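Side-chain contacts in Tle cognate immunity protein 4 C-terminal domain-containing protein (Pseudomonas aeruginosa PAO1, PDB 4R1D), which probably neutralises the lipase effector Tle4 of the H2 type VI secretion system by binding it, so protecting the bacterium that makes the toxin: residues 215-220 and 224-229; 239-244 and 286-291; 55-60 and 66-71. All blocks are in the same frame, centred on the assembly; numbering follows the deposited sequence.

Interactions 1 and 2 adjoin each other in the C-terminal family region, their centres about 9 Å apart, and lie on the neighbouring strands 225-233 and 236-245, respectively; Glu226 OE1 of the first accepts from Trp288 NE1 of the second. Interaction 3 lies in the N-terminal region, with its centre about 51 Å from that of interaction 1. Interaction 2 is the buried one: strand and helix meet there through aromatic rings, without a hydrogen bond across the contact. Interaction 1, partly buried at a chain reversal, relies on backbone bonds and a histidine-carboxylate pair. Interaction 3, also partly buried, joins the end of helix 42-58 to strand 68-73, mixing apolar contacts against the end of the helix with arginines at the surface.

Interaction 1. Residues 215-220 and 224-229; sequences GKHPVG and GEEYLV
Gly215 and Glu226 form an antiparallel hydrogen-bonded pair where the chain leaves strand 209-214, loops round and returns as strand 225-233. Glu226 N donates to Gly215 O (2.8 Å), and Gly215 N answers to Glu226 O (3.0 Å). Glycine suits position 215 because the backbone angles there would press a side chain against the preceding carbonyl oxygen. Lys216 and Glu225 follow as a non-hydrogen-bonded pair, their side chains running alongside each other; Lys216 NZ and Glu225 OE2 remain 5.1 Å apart, so any attraction is probably modest. Farther on, His217 N donates to Gly224 O (2.8 Å), and Gly224, lacking a CB, lets the carbonyl of His217 come close.

Among the side chains, His217 meets Glu226. With CG anti to its backbone N (chi1 -173°), the imidazole is carried to the glutamate, and ND1 donates to Glu226 OE1 at 2.7 Å. The oxygen lies close to the ring plane, whereas the carboxylate is turned almost perpendicular to the ring, at 82°, and is met from above its own plane. A water bridges Glu226 OE2 (2.9 Å) to Lys216 O. Glutamate fits this buried place because its charge is well provided for: OE2 also pairs with Arg213, and OE1 accepts from Trp288 NE1. Asp293 engages His217 NE2, so both ring nitrogens have partners. Consecutive antiparallel neighbours, the two strands form a beta hairpin with a long connecting loop, its loop end held by the His217-Glu226 hydrogen bond.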
loop_
_atom_site.group_PDB
_atom_site.type_symbol
_atom_site.label_atom_id
_atom_site.label_comp_id
_atom_site.label_asym_id
_atom_site.label_seq_id
_atom_site.Cartn_x
_atom_site.Cartn_y
_atom_site.Cartn_z
ATOM N N GLY B 215 -15.433 -26.203 -9.358
ATOM C CA GLY B 215 -16.400 -26.314 -10.432
ATOM C C GLY B 215 -17.534 -25.326 -10.310
ATOM O O GLY B 215 -17.402 -24.304 -9.648
ATOM N N LYS B 216 -18.656 -25.641 -10.951
ATOM C CA LYS B 216 -19.809 -24.752 -10.935
ATOM C C LYS B 216 -20.557 -24.822 -9.611
ATOM O O LYS B 216 -20.628 -25.876 -8.977
ATOM C CB LYS B 216 -20.754 -25.083 -12.090
ATOM C CG LYS B 216 -20.067 -25.085 -13.437
ATOM C CD LYS B 216 -21.069 -25.107 -14.570
ATOM C CE LYS B 216 -20.374 -24.996 -15.919
ATOM N NZ LYS B 216 -21.358 -25.066 -17.041
ATOM N N HIS B 217 -21.105 -23.681 -9.202
ATOM C CA HIS B 217 -21.940 -23.596 -8.007
ATOM C C HIS B 217 -22.983 -22.523 -8.250
ATOM O O HIS B 217 -22.924 -21.435 -7.692
ATOM C CB HIS B 217 -21.117 -23.282 -6.754
ATOM C CG HIS B 217 -21.909 -23.352 -5.483
ATOM N ND1 HIS B 217 -21.333 -23.604 -4.256
ATOM C CD2 HIS B 217 -23.234 -23.202 -5.252
ATOM C CE1 HIS B 217 -22.271 -23.605 -3.324
ATOM N NE2 HIS B 217 -23.435 -23.368 -3.903
ATOM N N PRO B 218 -23.940 -22.827 -9.129
ATOM C CA PRO B 218 -25.036 -21.900 -9.380
ATOM C C PRO B 218 -25.854 -21.763 -8.108
ATOM O O PRO B 218 -25.911 -22.711 -7.322
ATOM C CB PRO B 218 -25.853 -22.612 -10.465
ATOM C CG PRO B 218 -25.546 -24.066 -10.280
ATOM C CD PRO B 218 -24.119 -24.122 -9.814
ATOM N N VAL B 219 -26.417 -20.578 -7.896
ATOM C CA VAL B 219 -27.327 -20.307 -6.787
ATOM C C VAL B 219 -28.509 -19.624 -7.441
ATOM O O VAL B 219 -28.452 -18.437 -7.809
ATOM C CB VAL B 219 -26.705 -19.370 -5.727
ATOM C CG1 VAL B 219 -27.717 -19.068 -4.620
ATOM C CG2 VAL B 219 -25.446 -19.987 -5.155
ATOM N N GLY B 220 -29.580 -20.385 -7.626
ATOM C CA GLY B 220 -30.690 -19.892 -8.417
ATOM C C GLY B 220 -30.167 -19.505 -9.785
ATOM O O GLY B 220 -29.412 -20.255 -10.398
ATOM N N GLY B 224 -22.693 -18.916 -10.580
ATOM C CA GLY B 224 -21.439 -18.880 -9.841
ATOM C C GLY B 224 -20.530 -20.071 -10.099
ATOM O O GLY B 224 -20.992 -21.152 -10.454
ATOM N N GLU B 225 -19.225 -19.864 -9.931
ATOM C CA GLU B 225 -18.264 -20.957 -9.961
ATOM C C GLU B 225 -17.409 -20.848 -8.710
ATOM O O GLU B 225 -17.249 -19.760 -8.170
ATOM C CB GLU B 225 -17.415 -20.899 -11.231
ATOM C CG GLU B 225 -18.271 -21.030 -12.496
ATOM C CD GLU B 225 -17.464 -21.309 -13.758
ATOM O OE1 GLU B 225 -16.289 -20.888 -13.831
ATOM O OE2 GLU B 225 -18.017 -21.953 -14.678
ATOM N N GLU B 226 -16.879 -21.966 -8.236
ATOM C CA GLU B 226 -16.154 -21.950 -6.972
ATOM C C GLU B 226 -14.881 -22.773 -7.019
ATOM O O GLU B 226 -14.736 -23.678 -7.831
ATOM C CB GLU B 226 -17.049 -22.457 -5.838
ATOM C CG GLU B 226 -17.286 -23.945 -5.889
ATOM C CD GLU B 226 -18.288 -24.418 -4.851
ATOM O OE1 GLU B 226 -18.651 -23.628 -3.947
ATOM O OE2 GLU B 226 -18.714 -25.584 -4.953
ATOM N N TYR B 227 -13.975 -22.459 -6.104
ATOM C CA TYR B 227 -12.715 -23.146 -5.990
ATOM C C TYR B 227 -12.446 -23.154 -4.499
ATOM O O TYR B 227 -12.385 -22.098 -3.875
ATOM C CB TYR B 227 -11.631 -22.348 -6.736
ATOM C CG TYR B 227 -10.505 -23.185 -7.299
ATOM C CD1 TYR B 227 -9.966 -24.239 -6.578
ATOM C CD2 TYR B 227 -9.989 -22.922 -8.558
ATOM C CE1 TYR B 227 -8.929 -25.007 -7.095
ATOM C CE2 TYR B 227 -8.952 -23.684 -9.086
ATOM C CZ TYR B 227 -8.428 -24.725 -8.345
ATOM O OH TYR B 227 -7.405 -25.494 -8.855
ATOM N N LEU B 228 -12.314 -24.339 -3.915
ATOM C CA LEU B 228 -12.230 -24.461 -2.464
ATOM C C LEU B 228 -10.976 -25.231 -2.082
ATOM O O LEU B 228 -10.806 -26.379 -2.496
ATOM C CB LEU B 228 -13.454 -25.225 -1.927
ATOM C CG LEU B 228 -14.742 -24.484 -1.556
ATOM C CD1 LEU B 228 -15.219 -23.522 -2.617
ATOM C CD2 LEU B 228 -15.844 -25.494 -1.228
ATOM N N VAL B 229 -10.096 -24.617 -1.298
ATOM C CA VAL B 229 -8.876 -25.306 -0.903
ATOM C C VAL B 229 -8.702 -25.292 0.613
ATOM O O VAL B 229 -9.279 -24.461 1.307
ATOM C CB VAL B 229 -7.625 -24.715 -1.600
ATOM C CG1 VAL B 229 -7.844 -24.644 -3.117
ATOM C CG2 VAL B 229 -7.294 -23.346 -1.044
HETATM O O HOH W 1 -18.371 -27.105 -7.347
#

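Interaction 2. Residues 239-244 and 286-291; sequences YTFMWE and ELWDTI
Phe241 and Trp288 make a T-shaped aromatic pair that fastens helix 281-292 against strand 236-245, a helix-on-sheet packing in the C-terminal region. The short axes run nearly parallel, 19° apart, with a closest approach of 10.8 Å, a gap that one large residue from the helix can bridge. Trp288 does so: its CG is anti to the backbone N (chi1 169°), which sends the indole toward the strand. In Phe241 the first torsion sets CG beside the backbone N, and the two side chains run antiparallel past one another. Its ring turns an edge to the five-membered ring of Trp288, centroids 5.0 Å apart and planes at 74°, with CD2 leading toward CG of the indole. Nearer the strand, Phe241 CB sits squarely over the six-membered ring, 3.5 Å from its centroid, in a CH-pi contact.

Bulky aromatics suit this buried layer because one flat surface can receive both a methylene and a ring edge. Trp288 NE1 reaches Glu226 OE1. Trp243, its CG anti to the backbone N, leads its indole away from the helix segment, and NE1 donates to His217 O. Its CB alone meets the other indole, touching Trp288 CZ2 at 3.6 Å.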
loop_
_atom_site.group_PDB
_atom_site.type_symbol
_atom_site.label_atom_id
_atom_site.label_comp_id
_atom_site.label_asym_id
_atom_site.label_seq_id
_atom_site.Cartn_x
_atom_site.Cartn_y
_atom_site.Cartn_z
ATOM N N TYR B 239 -8.015 -22.544 5.383
ATOM C CA TYR B 239 -9.015 -22.719 4.349
ATOM C C TYR B 239 -9.025 -21.495 3.457
ATOM O O TYR B 239 -8.785 -20.386 3.924
ATOM C CB TYR B 239 -10.401 -22.832 4.980
ATOM C CG TYR B 239 -10.622 -24.086 5.791
ATOM C CD1 TYR B 239 -10.987 -25.269 5.176
ATOM C CD2 TYR B 239 -10.470 -24.079 7.169
ATOM C CE1 TYR B 239 -11.193 -26.426 5.910
ATOM C CE2 TYR B 239 -10.675 -25.231 7.921
ATOM C CZ TYR B 239 -11.039 -26.399 7.284
ATOM O OH TYR B 239 -11.255 -27.551 8.011
ATOM N N THR B 240 -9.318 -21.697 2.181
ATOM C CA THR B 240 -9.661 -20.573 1.314
ATOM C C THR B 240 -10.726 -21.023 0.319
ATOM O O THR B 240 -10.463 -21.846 -0.556
ATOM C CB THR B 240 -8.438 -20.005 0.590
ATOM O OG1 THR B 240 -7.475 -19.571 1.560
ATOM C CG2 THR B 240 -8.839 -18.811 -0.252
ATOM N N PHE B 241 -11.941 -20.521 0.523
ATOM C CA PHE B 241 -13.098 -20.864 -0.295
ATOM C C PHE B 241 -13.451 -19.634 -1.112
ATOM O O PHE B 241 -13.580 -18.536 -0.559
ATOM C CB PHE B 241 -14.302 -21.241 0.579
ATOM C CG PHE B 241 -14.112 -22.496 1.383
ATOM C CD1 PHE B 241 -12.950 -23.251 1.276
ATOM C CD2 PHE B 241 -15.101 -22.913 2.266
ATOM C CE1 PHE B 241 -12.780 -24.404 2.025
ATOM C CE2 PHE B 241 -14.934 -24.062 3.023
ATOM C CZ PHE B 241 -13.778 -24.810 2.901
ATOM N N MET B 242 -13.581 -19.817 -2.425
ATOM C CA MET B 242 -13.745 -18.703 -3.366
ATOM C C MET B 242 -14.932 -18.961 -4.299
ATOM O O MET B 242 -15.049 -20.049 -4.839
ATOM C CB MET B 242 -12.463 -18.566 -4.197
ATOM C CG MET B 242 -11.228 -18.340 -3.336
ATOM S SD MET B 242 -9.669 -18.643 -4.196
ATOM C CE MET B 242 -9.511 -20.418 -4.004
ATOM N N TRP B 243 -15.801 -17.966 -4.480
ATOM C CA TRP B 243 -17.001 -18.110 -5.306
ATOM C C TRP B 243 -17.202 -16.804 -6.059
ATOM O O TRP B 243 -17.067 -15.735 -5.480
ATOM C CB TRP B 243 -18.203 -18.375 -4.395
ATOM C CG TRP B 243 -19.543 -18.603 -5.078
ATOM C CD1 TRP B 243 -20.064 -19.806 -5.473
ATOM C CD2 TRP B 243 -20.550 -17.616 -5.372
ATOM N NE1 TRP B 243 -21.320 -19.624 -6.008
ATOM C CE2 TRP B 243 -21.639 -18.293 -5.967
ATOM C CE3 TRP B 243 -20.632 -16.226 -5.203
ATOM C CZ2 TRP B 243 -22.800 -17.632 -6.388
ATOM C CZ3 TRP B 243 -21.787 -15.562 -5.629
ATOM C CH2 TRP B 243 -22.860 -16.270 -6.212
ATOM N N GLU B 244 -17.517 -16.891 -7.349
ATOM C CA GLU B 244 -17.672 -15.697 -8.139
ATOM C C GLU B 244 -18.661 -15.869 -9.276
ATOM O O GLU B 244 -18.769 -16.943 -9.881
ATOM C CB GLU B 244 -16.312 -15.265 -8.706
ATOM C CG GLU B 244 -16.348 -13.922 -9.427
ATOM C CD GLU B 244 -14.956 -13.390 -9.722
ATOM O OE1 GLU B 244 -14.018 -13.737 -8.976
ATOM O OE2 GLU B 244 -14.803 -12.624 -10.700
ATOM N N GLU B 286 -20.154 -27.092 5.106
ATOM C CA GLU B 286 -21.564 -26.931 5.450
ATOM C C GLU B 286 -21.927 -25.459 5.647
ATOM O O GLU B 286 -22.931 -24.968 5.106
ATOM C CB GLU B 286 -21.896 -27.718 6.719
ATOM C CG GLU B 286 -23.361 -27.620 7.144
ATOM C CD GLU B 286 -23.658 -28.437 8.394
ATOM O OE1 GLU B 286 -23.081 -28.134 9.465
ATOM O OE2 GLU B 286 -24.461 -29.389 8.293
ATOM N N LEU B 287 -21.109 -24.762 6.426
ATOM C CA LEU B 287 -21.332 -23.345 6.680
ATOM C C LEU B 287 -21.226 -22.578 5.365
ATOM O O LEU B 287 -22.099 -21.798 5.022
ATOM C CB LEU B 287 -20.338 -22.809 7.720
ATOM C CG LEU B 287 -20.508 -21.334 8.106
ATOM C CD1 LEU B 287 -21.885 -21.065 8.722
ATOM C CD2 LEU B 287 -19.392 -20.854 9.027
ATOM N N TRP B 288 -20.146 -22.818 4.632
ATOM C CA TRP B 288 -19.956 -22.236 3.303
ATOM C C TRP B 288 -21.180 -22.414 2.390
ATOM O O TRP B 288 -21.735 -21.441 1.886
ATOM C CB TRP B 288 -18.719 -22.872 2.671
ATOM C CG TRP B 288 -18.515 -22.581 1.211
ATOM C CD1 TRP B 288 -18.719 -23.442 0.170
ATOM C CD2 TRP B 288 -18.035 -21.361 0.636
ATOM N NE1 TRP B 288 -18.401 -22.833 -1.023
ATOM C CE2 TRP B 288 -17.973 -21.555 -0.763
ATOM C CE3 TRP B 288 -17.643 -20.124 1.167
ATOM C CZ2 TRP B 288 -17.533 -20.558 -1.639
ATOM C CZ3 TRP B 288 -17.209 -19.130 0.294
ATOM C CH2 TRP B 288 -17.161 -19.356 -1.093
ATOM N N ASP B 289 -21.601 -23.653 2.169
ATOM C CA ASP B 289 -22.741 -23.909 1.297
ATOM C C ASP B 289 -24.009 -23.230 1.786
ATOM O O ASP B 289 -24.779 -22.685 0.994
ATOM C CB ASP B 289 -23.003 -25.410 1.146
ATOM C CG ASP B 289 -22.004 -26.088 0.234
ATOM O OD1 ASP B 289 -21.518 -25.426 -0.700
ATOM O OD2 ASP B 289 -21.708 -27.282 0.454
ATOM N N THR B 290 -24.230 -23.271 3.091
ATOM C CA THR B 290 -25.454 -22.702 3.647
ATOM C C THR B 290 -25.525 -21.192 3.386
ATOM O O THR B 290 -26.555 -20.670 2.950
ATOM C CB THR B 290 -25.583 -23.031 5.149
ATOM O OG1 THR B 290 -25.520 -24.457 5.320
ATOM C CG2 THR B 290 -26.905 -22.504 5.713
ATOM N N ILE B 291 -24.419 -20.496 3.626
ATOM C CA ILE B 291 -24.371 -19.064 3.336
ATOM C C ILE B 291 -24.485 -18.750 1.844
ATOM O O ILE B 291 -25.296 -17.925 1.433
ATOM C CB ILE B 291 -23.093 -18.412 3.891
ATOM C CG1 ILE B 291 -23.109 -18.415 5.418
ATOM C CG2 ILE B 291 -22.991 -16.977 3.406
ATOM C CD1 ILE B 291 -21.828 -17.891 6.034
#

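Interaction 3. Residues 55-60 and 66-71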
loop_
_atom_site.group_PDB
_atom_site.type_symbol
_atom_site.label_atom_id
_atom_site.label_comp_id
_atom_site.label_asym_id
_atom_site.label_seq_id
_atom_site.Cartn_x
_atom_site.Cartn_y
_atom_site.Cartn_z
ATOM N N GLU B 55 -12.636 25.418 8.160
ATOM C CA GLU B 55 -11.270 24.921 8.076
ATOM C C GLU B 55 -10.735 25.131 6.669
ATOM O O GLU B 55 -9.621 25.618 6.487
ATOM C CB GLU B 55 -11.189 23.435 8.432
ATOM C CG GLU B 55 -11.504 23.119 9.880
ATOM C CD GLU B 55 -11.365 21.642 10.190
ATOM O OE1 GLU B 55 -10.979 20.870 9.285
ATOM O OE2 GLU B 55 -11.637 21.251 11.343
ATOM N N TRP B 56 -11.531 24.743 5.679
ATOM C CA TRP B 56 -11.135 24.876 4.282
ATOM C C TRP B 56 -10.830 26.331 3.950
ATOM O O TRP B 56 -9.882 26.628 3.226
ATOM C CB TRP B 56 -12.241 24.379 3.350
ATOM C CG TRP B 56 -12.281 22.888 3.125
ATOM C CD1 TRP B 56 -13.323 22.049 3.396
ATOM C CD2 TRP B 56 -11.249 22.076 2.561
ATOM N NE1 TRP B 56 -13.003 20.759 3.040
ATOM C CE2 TRP B 56 -11.733 20.751 2.524
ATOM C CE3 TRP B 56 -9.963 22.337 2.083
ATOM C CZ2 TRP B 56 -10.974 19.695 2.035
ATOM C CZ3 TRP B 56 -9.213 21.284 1.596
ATOM C CH2 TRP B 56 -9.721 19.981 1.573
ATOM N N ARG B 57 -11.647 27.232 4.474
ATOM C CA ARG B 57 -11.488 28.656 4.180
ATOM C C ARG B 57 -10.156 29.233 4.676
ATOM O O ARG B 57 -9.714 30.279 4.186
ATOM C CB ARG B 57 -12.692 29.458 4.700
ATOM C CG ARG B 57 -13.932 29.354 3.807
ATOM C CD ARG B 57 -15.171 29.940 4.505
ATOM N NE ARG B 57 -16.358 29.928 3.657
ATOM C CZ ARG B 57 -16.636 30.870 2.756
ATOM N NH1 ARG B 57 -15.798 31.877 2.578
ATOM N NH2 ARG B 57 -17.744 30.802 2.029
ATOM N N THR B 58 -9.503 28.545 5.615
ATOM C CA THR B 58 -8.205 28.990 6.116
ATOM C C THR B 58 -7.052 28.468 5.265
ATOM O O THR B 58 -5.921 28.930 5.392
ATOM C CB THR B 58 -7.944 28.545 7.575
ATOM O OG1 THR B 58 -7.828 27.116 7.643
ATOM C CG2 THR B 58 -9.050 29.031 8.506
ATOM N N GLN B 59 -7.333 27.496 4.403
ATOM C CA GLN B 59 -6.267 26.843 3.656
ATOM C C GLN B 59 -6.025 27.480 2.300
ATOM O O GLN B 59 -6.929 28.052 1.694
ATOM C CB GLN B 59 -6.516 25.335 3.561
ATOM C CG GLN B 59 -6.518 24.674 4.934
ATOM C CD GLN B 59 -7.000 23.239 4.909
ATOM O OE1 GLN B 59 -6.884 22.547 3.897
ATOM N NE2 GLN B 59 -7.553 22.783 6.032
ATOM N N ARG B 60 -4.782 27.392 1.844
ATOM C CA ARG B 60 -4.356 28.076 0.635
ATOM C C ARG B 60 -3.799 27.117 -0.404
ATOM O O ARG B 60 -2.963 26.277 -0.098
ATOM C CB ARG B 60 -3.288 29.112 0.985
ATOM C CG ARG B 60 -3.795 30.213 1.892
ATOM C CD ARG B 60 -4.899 31.005 1.217
ATOM N NE ARG B 60 -5.450 32.029 2.099
ATOM C CZ ARG B 60 -6.589 31.907 2.776
ATOM N NH1 ARG B 60 -7.317 30.807 2.665
ATOM N NH2 ARG B 60 -7.010 32.895 3.559
ATOM N N ASN B 66 -7.792 30.579 -2.408
ATOM C CA ASN B 66 -8.514 29.877 -1.345
ATOM C C ASN B 66 -8.758 28.420 -1.733
ATOM O O ASN B 66 -9.142 28.138 -2.861
ATOM C CB ASN B 66 -9.839 30.593 -1.041
ATOM C CG ASN B 66 -10.366 30.303 0.364
ATOM O OD1 ASN B 66 -10.457 29.145 0.794
ATOM N ND2 ASN B 66 -10.726 31.363 1.085
ATOM N N MET B 67 -8.539 27.495 -0.801
ATOM C CA MET B 67 -8.818 26.091 -1.069
ATOM C C MET B 67 -10.312 25.819 -1.127
ATOM O O MET B 67 -10.747 24.875 -1.782
ATOM C CB MET B 67 -8.145 25.179 -0.029
ATOM C CG MET B 67 -6.646 25.030 -0.229
ATOM S SD MET B 67 -6.258 24.165 -1.748
ATOM C CE MET B 67 -6.769 22.489 -1.324
ATOM N N PHE B 68 -11.105 26.649 -0.451
ATOM C CA PHE B 68 -12.552 26.479 -0.492
ATOM C C PHE B 68 -13.148 27.166 -1.714
ATOM O O PHE B 68 -12.911 28.346 -1.949
ATOM C CB PHE B 68 -13.213 27.012 0.777
ATOM C CG PHE B 68 -14.683 26.714 0.855
ATOM C CD1 PHE B 68 -15.122 25.422 1.100
ATOM C CD2 PHE B 68 -15.626 27.720 0.691
ATOM C CE1 PHE B 68 -16.473 25.133 1.175
ATOM C CE2 PHE B 68 -16.986 27.432 0.765
ATOM C CZ PHE B 68 -17.405 26.140 1.009
ATOM N N LEU B 69 -13.924 26.422 -2.488
ATOM C CA LEU B 69 -14.547 26.973 -3.685
ATOM C C LEU B 69 -15.996 27.400 -3.445
ATOM O O LEU B 69 -16.349 28.552 -3.687
ATOM C CB LEU B 69 -14.436 25.981 -4.836
ATOM C CG LEU B 69 -12.942 25.717 -5.076
ATOM C CD1 LEU B 69 -12.721 24.506 -5.937
ATOM C CD2 LEU B 69 -12.262 26.955 -5.681
ATOM N N ARG B 70 -16.831 26.489 -2.959
ATOM C CA ARG B 70 -18.227 26.832 -2.708
ATOM C C ARG B 70 -18.969 25.775 -1.920
ATOM O O ARG B 70 -18.591 24.602 -1.904
ATOM C CB ARG B 70 -18.975 27.113 -4.024
ATOM C CG ARG B 70 -18.826 26.040 -5.097
ATOM C CD ARG B 70 -19.401 26.509 -6.439
ATOM N NE ARG B 70 -18.684 25.923 -7.574
ATOM C CZ ARG B 70 -17.525 26.380 -8.044
ATOM N NH1 ARG B 70 -16.950 27.438 -7.481
ATOM N NH2 ARG B 70 -16.934 25.787 -9.071
ATOM N N LYS B 71 -20.029 26.210 -1.253
ATOM C CA LYS B 71 -20.982 25.296 -0.658
ATOM C C LYS B 71 -22.179 25.192 -1.590
ATOM O O LYS B 71 -22.770 26.207 -1.969
ATOM C CB LYS B 71 -21.411 25.800 0.712
ATOM C CG LYS B 71 -22.310 24.842 1.467
ATOM C CD LYS B 71 -22.652 25.407 2.833
ATOM C CE LYS B 71 -23.639 24.523 3.567
ATOM N NZ LYS B 71 -24.044 25.150 4.856
#
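Met67 packs against Trp56 and Gln59 where helix 42-58 ends and the chain, after a short loop, starts strand 68-73; an Asx turn at Asn66 begins the strand side and a single backbone bridge joins Arg60 to Asn66. Met67 N donates to Gln59 O (3.0 Å), anchoring the residue before its side chain sets out. Its CB then lies 3.6 Å from Gln59 O and, on the indole side, 4.0 Å from Trp56 CE3. CG moves over the backbone beyond the helix, 3.5 Å from Arg60 C, and SD remains close to the same carbon at 4.1 Å. Bends at chi2 (-66°) and chi3 (-72°) fold the chain back, which brings CE to 4.0 Å from Trp56 CZ3. A flexible, unbranched methionine suits this buried turn because it can curl between a peptide and an indole.

Gln59 O has a second donor, Arg60 NH1, which arrives from the opposite face of the carbonyl plane and also binds Arg57 O; one arginine thus secures two carbonyls at and just beyond the helix end. In the Asx turn, Asn66 OD1 accepts from Phe68 N (2.9 Å), a task asparagine's short side chain performs well. Just beyond, Leu69 and Arg70 form a classic beta bulge opposite Leu82.

Phe68 packs beside the helix, its CB and CD1 against Trp56 CB, while Arg57 crosses the ring obliquely on the CD2-CE2 side. The arginine offers its CG methylene to Phe68 CB and CD2, and its NE makes a salt bridge to Glu53 on the same helix. The guanidinium and phenyl planes are 40° apart, and Phe68 CD2 lies over one face of the Arg57 guanidinium, 3.8 Å from NE.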